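Local coordinates for protein histidinol dehydrogenase (Elizabethkingia anophelis NUHP1, PDB 6AN0) that probably catalyses the two successive NAD-dependent oxidations that turn L-histidinol through L-histidinaldehyde into L-histidine, the last step of histidine biosynthesis, at residues A[52-57]-A[62-67]. Residues are numbered along the deposited sequence; the frame is centred on the assembly and turned at random. Where two conformers were deposited one is given.
Sequences ALINYT and KAYLTD
The Tyr64 ring meets Ile54 obliquely, CE1 lying 4.1 Å from Ile54 CG2, and the ring also takes part in a cation-pi contact with Lys58, one turn after Ile54 on the same helix. This is a helix C-terminus with the chain folded back on it: after helix 50-61, Lys62 leaves the helical conformation with positive phi (57°), and the chain, extended through Ala63-Leu65, runs back along the last turns. Ile54 and Thr57 share the helix side of the contact about equally. Ile54 CG2, anti to the backbone N, points at the returning chain and comes within 3.8 Å of Leu65 O, while CD1 reaches the carbonyls of Leu65 and Thr66. One turn on, Thr57 turns CG2 to the same chain, 4.1 Å from Leu65 CD1, the two side chains crossing at about a right angle. The hydroxyl of Thr57 is directed back into the helix and donates to Leu53 O at 2.7 Å; the backbone N of Thr57 binds the same oxygen from the opposite face of its carbonyl plane. Leu53 packs on Ile45 of helix 35-48 and Ala198 of helix 192-201. Thr57 lies about 5 Å, side chain to side chain, from Gln194, a predicted NAD(+)-binding residue. A water links the two backbones. It donates to Ile54 O and to Ala63 O, the latter at 2.6 Å, and accepts from Leu65 N at 2.9 Å.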
# COMPACT_ATOMS: atom_id res chain seq x y z
N ALA A 52 -19.76 -22.91 8.43
CA ALA A 52 -18.53 -22.70 9.19
C ALA A 52 -18.60 -21.43 10.03
O ALA A 52 -18.21 -21.44 11.21
CB ALA A 52 -17.33 -22.64 8.24
N LEU A 53 -19.09 -20.32 9.45
CA LEU A 53 -19.26 -19.09 10.22
C LEU A 53 -20.10 -19.33 11.47
O LEU A 53 -19.73 -18.92 12.58
CB LEU A 53 -19.90 -18.00 9.37
CG LEU A 53 -19.00 -17.00 8.68
CD1 LEU A 53 -19.86 -16.05 7.88
CD2 LEU A 53 -18.12 -16.25 9.69
N ILE A 54 -21.23 -20.02 11.31
CA ILE A 54 -22.09 -20.28 12.46
C ILE A 54 -21.39 -21.21 13.45
O ILE A 54 -21.45 -20.99 14.66
CB ILE A 54 -23.45 -20.81 11.98
CG1 ILE A 54 -24.24 -19.66 11.33
CG2 ILE A 54 -24.24 -21.43 13.14
CD1 ILE A 54 -25.47 -20.07 10.59
N ASN A 55 -20.68 -22.23 12.95
CA ASN A 55 -20.06 -23.21 13.84
C ASN A 55 -18.93 -22.59 14.64
O ASN A 55 -18.81 -22.83 15.85
CB ASN A 55 -19.57 -24.42 13.03
CG ASN A 55 -19.42 -25.68 13.88
OD1 ASN A 55 -20.03 -25.81 14.94
ND2 ASN A 55 -18.61 -26.62 13.40
N TYR A 56 -18.08 -21.78 13.99
CA TYR A 56 -17.00 -21.10 14.70
C TYR A 56 -17.54 -20.04 15.65
O TYR A 56 -16.95 -19.80 16.71
CB TYR A 56 -16.02 -20.45 13.71
CG TYR A 56 -14.99 -21.44 13.20
CD1 TYR A 56 -15.28 -22.26 12.12
CD2 TYR A 56 -13.76 -21.58 13.82
CE1 TYR A 56 -14.35 -23.18 11.66
CE2 TYR A 56 -12.83 -22.50 13.37
CZ TYR A 56 -13.14 -23.29 12.28
OH TYR A 56 -12.22 -24.20 11.83
N THR A 57 -18.64 -19.38 15.30
CA THR A 57 -19.22 -18.42 16.23
C THR A 57 -19.73 -19.12 17.48
O THR A 57 -19.52 -18.65 18.60
CB THR A 57 -20.33 -17.63 15.52
OG1 THR A 57 -19.75 -16.93 14.42
CG2 THR A 57 -20.97 -16.63 16.47
N LYS A 62 -19.56 -18.27 21.84
CA LYS A 62 -20.59 -18.90 22.67
C LYS A 62 -21.98 -18.40 22.33
O LYS A 62 -22.84 -18.27 23.20
CB LYS A 62 -20.32 -18.70 24.17
CG LYS A 62 -18.91 -19.00 24.60
CD LYS A 62 -18.49 -20.40 24.24
CE LYS A 62 -17.15 -20.73 24.87
NZ LYS A 62 -16.61 -22.03 24.40
N ALA A 63 -22.22 -18.12 21.05
CA ALA A 63 -23.54 -17.72 20.57
C ALA A 63 -23.92 -18.62 19.40
O ALA A 63 -23.15 -18.77 18.45
CB ALA A 63 -23.55 -16.25 20.13
N TYR A 64 -25.09 -19.24 19.49
CA TYR A 64 -25.62 -20.09 18.42
C TYR A 64 -26.58 -19.22 17.62
O TYR A 64 -27.71 -18.98 18.04
CB TYR A 64 -26.29 -21.33 19.00
CG TYR A 64 -26.54 -22.46 18.02
CD1 TYR A 64 -26.52 -22.25 16.65
CD2 TYR A 64 -26.80 -23.76 18.48
CE1 TYR A 64 -26.74 -23.29 15.76
CE2 TYR A 64 -27.02 -24.80 17.60
CZ TYR A 64 -27.00 -24.56 16.24
OH TYR A 64 -27.23 -25.59 15.37
N LEU A 65 -26.12 -18.73 16.47
CA LEU A 65 -26.93 -17.82 15.67
C LEU A 65 -27.79 -18.58 14.67
O LEU A 65 -27.43 -19.67 14.20
CB LEU A 65 -26.04 -16.84 14.91
CG LEU A 65 -25.19 -15.87 15.70
CD1 LEU A 65 -24.38 -15.04 14.73
CD2 LEU A 65 -26.09 -15.01 16.56
N THR A 66 -28.95 -18.00 14.35
CA THR A 66 -29.71 -18.43 13.19
C THR A 66 -29.37 -17.60 11.96
O THR A 66 -29.17 -18.16 10.87
CB THR A 66 -31.21 -18.33 13.46
OG1 THR A 66 -31.52 -18.96 14.70
CG2 THR A 66 -31.98 -19.03 12.35
N ASP A 67 -29.26 -16.29 12.12
CA ASP A 67 -28.93 -15.37 11.04
C ASP A 67 -27.59 -14.71 11.31
O ASP A 67 -27.33 -14.26 12.43
CB ASP A 67 -30.01 -14.30 10.88
CG ASP A 67 -31.34 -14.87 10.42
OD1 ASP A 67 -31.35 -15.65 9.44
OD2 ASP A 67 -32.37 -14.56 11.05
O HOH W 1 -23.35 -19.22 15.90